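Local coordinates for protein alkaline phosphatase (Antarctic bacterium, PDB 2W5V) that probably hydrolyses phosphate monoesters as a zinc- and magnesium-dependent alkaline phosphatase, working through a phosphoserine intermediate, at residues P34-G46 with N246-D259. The protein carries 1 engineered substitution. Numbering follows the deposited sequence.
With MG (magnesium ion), chain I; ZN (zinc ion), chain H; ZN (zinc ion), chain G.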
ATOM      1  N   PRO B  34     -14.725 -20.681  -3.944  1.00 20.28           N
ATOM      2  CA  PRO B  34     -14.453 -21.064  -2.554  1.00 20.02           C
ATOM      3  C   PRO B  34     -15.712 -21.578  -1.879  1.00 21.55           C
ATOM      4  O   PRO B  34     -16.790 -21.031  -2.112  1.00 19.22           O
ATOM      5  CB  PRO B  34     -14.052 -19.745  -1.883  1.00 24.57           C
ATOM      6  CG  PRO B  34     -14.359 -18.653  -2.864  1.00 22.95           C
ATOM      7  CD  PRO B  34     -14.952 -19.237  -4.101  1.00 25.20           C
ATOM      8  N   LYS B  35     -15.573 -22.604  -1.051  1.00 19.05           N
ATOM      9  CA  LYS B  35     -16.683 -23.075  -0.228  1.00 18.88           C
ATOM     10  C   LYS B  35     -16.814 -22.214   1.023  1.00 22.36           C
ATOM     11  O   LYS B  35     -17.920 -21.854   1.437  1.00 21.12           O
ATOM     12  CB  LYS B  35     -16.451 -24.531   0.164  1.00 20.94           C
ATOM     13  CG  LYS B  35     -17.421 -25.076   1.214  1.00 25.47           C
ATOM     14  CD  LYS B  35     -17.129 -26.552   1.500  1.00 27.93           C
ATOM     15  CE  LYS B  35     -18.136 -27.151   2.466  1.00 35.96           C
ATOM     16  NZ  LYS B  35     -18.021 -28.634   2.550  1.00 37.29           N
ATOM     17  N   ASN B  36     -15.670 -21.877   1.610  1.00 20.22           N
ATOM     18  CA  ASN B  36     -15.602 -21.093   2.837  1.00 18.71           C
ATOM     19  C   ASN B  36     -14.928 -19.746   2.614  1.00 22.26           C
ATOM     20  O   ASN B  36     -14.112 -19.592   1.707  1.00 19.51           O
ATOM     21  CB  ASN B  36     -14.800 -21.852   3.895  1.00 20.92           C
ATOM     22  CG  ASN B  36     -15.242 -23.290   4.046  1.00 29.19           C
ATOM     23  OD1 ASN B  36     -16.402 -23.562   4.335  1.00 28.12           O
ATOM     24  ND2 ASN B  36     -14.309 -24.222   3.869  1.00 24.25           N
ATOM     25  N   VAL B  37     -15.247 -18.783   3.470  1.00 19.72           N
ATOM     26  CA  VAL B  37     -14.619 -17.472   3.416  1.00 15.89           C
ATOM     27  C   VAL B  37     -14.235 -17.026   4.829  1.00 17.39           C
ATOM     28  O   VAL B  37     -15.037 -17.118   5.759  1.00 18.85           O
ATOM     29  CB  VAL B  37     -15.568 -16.424   2.826  1.00 15.86           C
ATOM     30  CG1 VAL B  37     -14.895 -15.058   2.822  1.00 18.58           C
ATOM     31  CG2 VAL B  37     -15.985 -16.814   1.421  1.00 20.83           C
ATOM     32  N   ILE B  38     -12.996 -16.580   4.988  1.00 17.37           N
ATOM     33  CA  ILE B  38     -12.560 -15.961   6.230  1.00 15.40           C
ATOM     34  C   ILE B  38     -12.132 -14.533   5.916  1.00 18.50           C
ATOM     35  O   ILE B  38     -11.243 -14.314   5.097  1.00 18.49           O
ATOM     36  CB  ILE B  38     -11.384 -16.720   6.854  1.00 19.63           C
ATOM     37  CG1 ILE B  38     -11.782 -18.175   7.149  1.00 19.60           C
ATOM     38  CG2 ILE B  38     -10.914 -16.005   8.113  1.00 18.45           C
ATOM     39  CD1 ILE B  38     -10.600 -19.084   7.449  1.00 24.53           C
ATOM     40  N   LEU B  39     -12.790 -13.563   6.539  1.00 14.99           N
ATOM     41  CA  LEU B  39     -12.465 -12.161   6.328  1.00 15.36           C
ATOM     42  C   LEU B  39     -11.824 -11.584   7.590  1.00 22.04           C
ATOM     43  O   LEU B  39     -12.465 -11.495   8.633  1.00 16.61           O
ATOM     44  CB  LEU B  39     -13.734 -11.387   5.972  1.00 14.44           C
ATOM     45  CG  LEU B  39     -13.560  -9.877   5.912  1.00 16.71           C
ATOM     46  CD1 LEU B  39     -12.525  -9.496   4.851  1.00 18.58           C
ATOM     47  CD2 LEU B  39     -14.897  -9.220   5.637  1.00 15.35           C
ATOM     48  N   LEU B  40     -10.548 -11.227   7.508  1.00 15.78           N
ATOM     49  CA  LEU B  40      -9.843 -10.699   8.674  1.00 15.39           C
ATOM     50  C   LEU B  40      -9.657  -9.208   8.486  1.00 18.20           C
ATOM     51  O   LEU B  40      -9.175  -8.753   7.447  1.00 20.77           O
ATOM     52  CB  LEU B  40      -8.482 -11.378   8.844  1.00 17.90           C
ATOM     53  CG  LEU B  40      -8.522 -12.905   8.893  1.00 20.82           C
ATOM     54  CD1 LEU B  40      -7.143 -13.490   8.789  1.00 27.00           C
ATOM     55  CD2 LEU B  40      -9.188 -13.355  10.163  1.00 29.05           C
ATOM     56  N   ILE B  41     -10.061  -8.449   9.489  1.00 17.42           N
ATOM     57  CA  ILE B  41     -10.036  -7.004   9.410  1.00 17.43           C
ATOM     58  C   ILE B  41      -9.129  -6.465  10.503  1.00 14.18           C
ATOM     59  O   ILE B  41      -9.351  -6.709  11.691  1.00 17.83           O
ATOM     60  CB  ILE B  41     -11.444  -6.416   9.603  1.00 18.11           C
ATOM     61  CG1 ILE B  41     -12.386  -6.902   8.499  1.00 17.24           C
ATOM     62  CG2 ILE B  41     -11.392  -4.895   9.646  1.00 18.26           C
ATOM     63  CD1 ILE B  41     -13.827  -6.429   8.679  1.00 18.78           C
ATOM     64  N   SER B  42      -8.101  -5.740  10.090  1.00 13.67           N
ATOM     65  CA  SER B  42      -7.229  -5.045  11.024  1.00 14.45           C
ATOM     66  C   SER B  42      -7.716  -3.607  11.091  1.00 18.31           C
ATOM     67  O   SER B  42      -7.508  -2.825  10.157  1.00 24.05           O
ATOM     68  CB  SER B  42      -5.785  -5.081  10.521  1.00 14.59           C
ATOM     69  OG  SER B  42      -5.728  -4.776   9.133  1.00 17.24           O
ATOM     70  N   ASP B  43      -8.372  -3.255  12.188  1.00 16.05           N
ATOM     71  CA  ASP B  43      -8.948  -1.925  12.302  1.00 14.42           C
ATOM     72  C   ASP B  43      -7.853  -0.868  12.427  1.00 15.82           C
ATOM     73  O   ASP B  43      -7.036  -0.918  13.342  1.00 18.83           O
ATOM     74  CB  ASP B  43      -9.916  -1.842  13.487  1.00 13.22           C
ATOM     75  CG  ASP B  43     -10.866  -0.669  13.362  1.00 17.93           C
ATOM     76  OD1 ASP B  43     -10.376   0.442  13.086  1.00 16.60           O
ATOM     77  OD2 ASP B  43     -12.094  -0.853  13.502  1.00 15.89           O
ATOM     78  N   GLY B  44      -7.837   0.076  11.490  1.00 14.72           N
ATOM     79  CA  GLY B  44      -6.924   1.198  11.552  1.00 18.86           C
ATOM     80  C   GLY B  44      -5.535   0.935  10.992  1.00 20.82           C
ATOM     81  O   GLY B  44      -4.644   1.771  11.145  1.00 22.13           O
ATOM     82  N   ALA B  45      -5.345  -0.204  10.330  1.00 19.68           N
ATOM     83  CA  ALA B  45      -4.019  -0.551   9.803  1.00 18.77           C
ATOM     84  C   ALA B  45      -3.798  -0.108   8.351  1.00 23.69           C
ATOM     85  O   ALA B  45      -4.314  -0.723   7.417  1.00 22.90           O
ATOM     86  CB  ALA B  45      -3.762  -2.056   9.940  1.00 14.37           C
ATOM     87  N   GLY B  46      -3.027   0.956   8.160  1.00 14.13           N
ATOM     88  CA  GLY B  46      -2.605   1.318   6.816  1.00 16.45           C
ATOM     89  C   GLY B  46      -1.388   0.494   6.410  1.00 17.82           C
ATOM     90  O   GLY B  46      -0.947  -0.371   7.147  1.00 15.82           O
ATOM     91  N   ASN B 246     -19.510 -31.028   7.889  1.00 39.29           N
ATOM     92  CA  ASN B 246     -19.095 -30.699   6.530  1.00 43.74           C
ATOM     93  C   ASN B 246     -19.761 -29.430   6.003  1.00 39.25           C
ATOM     94  O   ASN B 246     -19.945 -29.262   4.797  1.00 39.96           O
ATOM     95  CB  ASN B 246     -19.382 -31.872   5.589  1.00 53.98           C
ATOM     96  CG  ASN B 246     -18.454 -31.896   4.393  1.00 64.69           C
ATOM     97  OD1 ASN B 246     -17.255 -31.645   4.519  1.00 67.69           O
ATOM     98  ND2 ASN B 246     -19.001 -32.204   3.222  1.00 70.09           N
ATOM     99  N   SER B 247     -20.120 -28.541   6.920  1.00 32.37           N
ATOM    100  CA  SER B 247     -20.830 -27.318   6.578  1.00 28.87           C
ATOM    101  C   SER B 247     -19.868 -26.270   6.027  1.00 27.30           C
ATOM    102  O   SER B 247     -18.716 -26.209   6.432  1.00 25.72           O
ATOM    103  CB  SER B 247     -21.532 -26.778   7.823  1.00 30.29           C
ATOM    104  OG  SER B 247     -22.163 -25.543   7.556  1.00 39.76           O
ATOM    105  N   ALA B 248     -20.336 -25.445   5.103  1.00 24.17           N
ATOM    106  CA  ALA B 248     -19.540 -24.305   4.664  1.00 27.05           C
ATOM    107  C   ALA B 248     -19.676 -23.191   5.702  1.00 25.53           C
ATOM    108  O   ALA B 248     -20.634 -23.172   6.474  1.00 22.39           O
ATOM    109  CB  ALA B 248     -20.005 -23.829   3.312  1.00 25.06           C
ATOM    110  N   PHE B 249     -18.727 -22.265   5.726  1.00 23.36           N
ATOM    111  CA  PHE B 249     -18.762 -21.216   6.733  1.00 18.46           C
ATOM    112  C   PHE B 249     -18.245 -19.872   6.246  1.00 15.87           C
ATOM    113  O   PHE B 249     -17.488 -19.787   5.281  1.00 20.89           O
ATOM    114  CB  PHE B 249     -18.006 -21.654   7.997  1.00 21.85           C
ATOM    115  CG  PHE B 249     -16.514 -21.860   7.792  1.00 25.51           C
ATOM    116  CD1 PHE B 249     -15.640 -20.776   7.812  1.00 23.57           C
ATOM    117  CD2 PHE B 249     -15.989 -23.138   7.614  1.00 20.56           C
ATOM    118  CE1 PHE B 249     -14.271 -20.956   7.641  1.00 21.94           C
ATOM    119  CE2 PHE B 249     -14.616 -23.330   7.450  1.00 20.01           C
ATOM    120  CZ  PHE B 249     -13.760 -22.236   7.460  1.00 22.29           C
ATOM    121  N   PHE B 250     -18.689 -18.823   6.924  1.00 21.15           N
ATOM    122  CA  PHE B 250     -18.148 -17.490   6.767  1.00 19.62           C
ATOM    123  C   PHE B 250     -17.743 -16.982   8.152  1.00 20.14           C
ATOM    124  O   PHE B 250     -18.520 -17.086   9.098  1.00 21.51           O
ATOM    125  CB  PHE B 250     -19.200 -16.550   6.162  1.00 15.12           C
ATOM    126  CG  PHE B 250     -18.784 -15.110   6.182  1.00 14.39           C
ATOM    127  CD1 PHE B 250     -18.049 -14.570   5.135  1.00 23.04           C
ATOM    128  CD2 PHE B 250     -19.091 -14.308   7.267  1.00 20.19           C
ATOM    129  CE1 PHE B 250     -17.645 -13.254   5.162  1.00 24.66           C
ATOM    130  CE2 PHE B 250     -18.697 -12.987   7.308  1.00 21.09           C
ATOM    131  CZ  PHE B 250     -17.968 -12.454   6.252  1.00 24.48           C
ATOM    132  N   ILE B 251     -16.531 -16.447   8.273  1.00 19.36           N
ATOM    133  CA  ILE B 251     -16.047 -15.877   9.537  1.00 16.66           C
ATOM    134  C   ILE B 251     -15.455 -14.501   9.285  1.00 21.44           C
ATOM    135  O   ILE B 251     -14.744 -14.303   8.298  1.00 19.37           O
ATOM    136  CB  ILE B 251     -14.938 -16.768  10.164  1.00 16.37           C
ATOM    137  CG1 ILE B 251     -15.507 -18.112  10.602  1.00 17.24           C
ATOM    138  CG2 ILE B 251     -14.262 -16.076  11.341  1.00 18.54           C
ATOM    139  CD1 ILE B 251     -14.432 -19.175  10.841  1.00 28.92           C
ATOM    140  N   MET B 252     -15.765 -13.546  10.158  1.00 17.04           N
ATOM    141  CA  MET B 252     -15.046 -12.276  10.209  1.00 14.92           C
ATOM    142  C   MET B 252     -14.353 -12.221  11.568  1.00 21.08           C
ATOM    143  O   MET B 252     -15.011 -12.325  12.599  1.00 20.77           O
ATOM    144  CB  MET B 252     -15.999 -11.082  10.069  1.00 19.12           C
ATOM    145  CG  MET B 252     -15.287  -9.731   9.885  1.00 17.12           C
ATOM    146  SD  MET B 252     -14.520  -9.044  11.382  1.00 22.38           S
ATOM    147  CE  MET B 252     -15.995  -8.672  12.351  1.00 24.78           C
ATOM    148  N   SER B 253     -13.028 -12.099  11.556  1.00 19.83           N
ATOM    149  CA  SER B 253     -12.238 -11.900  12.773  1.00 20.40           C
ATOM    150  C   SER B 253     -11.531 -10.547  12.721  1.00 21.05           C
ATOM    151  O   SER B 253     -10.918 -10.196  11.709  1.00 18.64           O
ATOM    152  CB  SER B 253     -11.185 -13.000  12.934  1.00 25.27           C
ATOM    153  OG  SER B 253     -11.798 -14.271  13.015  1.00 34.91           O
ATOM    154  N   GLU B 254     -11.592  -9.799  13.815  1.00 13.94           N
ATOM    155  CA  GLU B 254     -11.049  -8.452  13.812  1.00 14.84           C
ATOM    156  C   GLU B 254      -9.919  -8.277  14.810  1.00 21.17           C
ATOM    157  O   GLU B 254     -10.066  -8.615  15.985  1.00 18.95           O
ATOM    158  CB  GLU B 254     -12.141  -7.429  14.121  1.00 14.53           C
ATOM    159  CG  GLU B 254     -11.620  -6.005  14.068  1.00 17.39           C
ATOM    160  CD  GLU B 254     -12.507  -5.015  14.780  1.00 21.22           C
ATOM    161  OE1 GLU B 254     -13.327  -5.429  15.623  1.00 18.74           O
ATOM    162  OE2 GLU B 254     -12.365  -3.811  14.501  1.00 14.40           O
ATOM    163  N   GLY B 255      -8.790  -7.752  14.334  1.00 17.99           N
ATOM    164  CA  GLY B 255      -7.770  -7.216  15.218  1.00 16.22           C
ATOM    165  C   GLY B 255      -8.199  -5.801  15.570  1.00 18.74           C
ATOM    166  O   GLY B 255      -7.789  -4.830  14.931  1.00 18.77           O
ATOM    167  N   SER B 256      -9.038  -5.691  16.594  1.00 19.15           N
ATOM    168  CA  SER B 256      -9.782  -4.464  16.874  1.00 17.81           C
ATOM    169  C   SER B 256      -8.933  -3.310  17.407  1.00 22.55           C
ATOM    170  O   SER B 256      -9.254  -2.133  17.178  1.00 21.79           O
ATOM    171  CB  SER B 256     -10.892  -4.760  17.892  1.00 20.51           C
ATOM    172  OG  SER B 256     -11.659  -5.895  17.515  1.00 19.98           O
ATOM    173  N   GLN B 257      -7.868  -3.633  18.134  1.00 16.61           N
ATOM    174  CA  GLN B 257      -7.197  -2.616  18.942  1.00 19.16           C
ATOM    175  C   GLN B 257      -6.005  -1.947  18.274  1.00 22.45           C
ATOM    176  O   GLN B 257      -5.375  -1.061  18.860  1.00 17.99           O
ATOM    177  CB  GLN B 257      -6.819  -3.169  20.318  1.00 20.81           C
ATOM    178  CG  GLN B 257      -8.024  -3.679  21.096  1.00 18.04           C
ATOM    179  CD  GLN B 257      -7.713  -3.976  22.542  1.00 23.34           C
ATOM    180  OE1 GLN B 257      -6.815  -3.375  23.135  1.00 30.00           O
ATOM    181  NE2 GLN B 257      -8.454  -4.911  23.125  1.00 22.21           N
ATOM    182  N   ILE B 258      -5.701  -2.354  17.044  1.00 19.63           N
ATOM    183  CA  ILE B 258      -4.681  -1.662  16.279  1.00 18.40           C
ATOM    184  C   ILE B 258      -5.075  -0.187  16.163  1.00 16.73           C
ATOM    185  O   ILE B 258      -4.239   0.715  16.278  1.00 23.70           O
ATOM    186  CB  ILE B 258      -4.518  -2.281  14.881  1.00 19.81           C
ATOM    187  CG1 ILE B 258      -4.080  -3.749  15.006  1.00 17.00           C
ATOM    188  CG2 ILE B 258      -3.507  -1.478  14.067  1.00 22.94           C
ATOM    189  CD1 ILE B 258      -4.386  -4.604  13.771  1.00 22.07           C
ATOM    190  N   ASP B 259      -6.362   0.046  15.952  1.00 15.55           N
ATOM    191  CA  ASP B 259      -6.918   1.394  15.840  1.00 16.87           C
ATOM    192  C   ASP B 259      -6.654   2.216  17.110  1.00 16.29           C
ATOM    193  O   ASP B 259      -6.308   3.394  17.049  1.00 18.24           O
ATOM    194  CB  ASP B 259      -8.425   1.275  15.574  1.00 19.87           C
ATOM    195  CG  ASP B 259      -9.116   2.625  15.445  1.00 24.48           C
ATOM    196  OD1 ASP B 259      -8.699   3.441  14.608  1.00 26.28           O
ATOM    197  OD2 ASP B 259     -10.094   2.861  16.174  1.00 32.53           O
TER
HETATM  198 MG    MG I1378     -13.165  -1.922  14.948  1.00 18.17          MG
HETATM  199 ZN    ZN H1377     -11.829   1.556  12.265  1.00 19.01          ZN
HETATM  200 ZN    ZN G1376     -10.758   4.839  15.257  0.90 24.13          ZN
HETATM  201  O   HOH W   1     -16.108 -26.326   5.482  1.00 38.00           O
HETATM  202  O   HOH W   2      -3.402   2.179  13.885  1.00 26.22           O
HETATM  203  O   HOH W   3     -14.514  -3.042  16.419  1.00 16.99           O
HETATM  204  O   HOH W   4     -11.647  -1.364  16.435  1.00 17.09           O
HETATM  205  O   HOH W   5     -12.737   4.999  16.900  1.00 38.92           O
HETATM  206  O   HOH W   6     -14.351  -0.052  15.591  1.00 20.67           O
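Asp-43 and Glu-254 leave the ends of two neighbouring strands and close on one magnesium ion, a worked example of how adjacent parallel strands present metal ligands at their C-terminal ends. With CG swung opposite the backbone N (chi1 -161°), Asp-43 carries its carboxylate out to two metals. Its CB passes 3.3 Å from Glu-254 OE2; beyond CG the carboxylate bridges, OD1 binding a zinc ion at 2.0 Å and touching Asp-259 CB, OD2 binding the magnesium at 2.1 Å with a longer approach to that zinc. Glu-254, extended beyond CG, brings OE2 to the same magnesium. Asp-43 OD2 and Glu-254 OE2 lie 3.1 Å apart, drawn together by the ion they both bind, which probably offsets their repulsion. Glu-254 OE1 turns instead to Ser-256 OG and a magnesium-bound water. Thr-137 adds a magnesium ligand, and Asp-301, His-302 and phosphoserine Ser-84 share the zinc of Asp-43. Asp-259 binds a second zinc ion through both oxygens, OD2 the nearer, with His-263, His-337 and Ser-84.

Behind this site, strands 36-42 and 249-255 run parallel as neighbours in the mixed central sheet of the alkaline phosphatase alpha/beta fold, joined by seven backbone hydrogen bonds from Val-37 N to Asp-43 N. Met-252, bent at chi2, lays CG and SD against Ile-41 CD1 on the face shared with Glu-254. On the other face Leu-40 CD2 presses Ser-253 CB at a tight 3.4 Å. At the far end the Asn-36 amide stacks on the Phe-249 ring, planes 10° apart; Asn-36 CB sits 3.8 Å from the Phe-249 centroid, a CH-pi contact. Asn-36 OD1 accepts the Phe-249 N-H, and Ile-38 CG1 meets the ring edge.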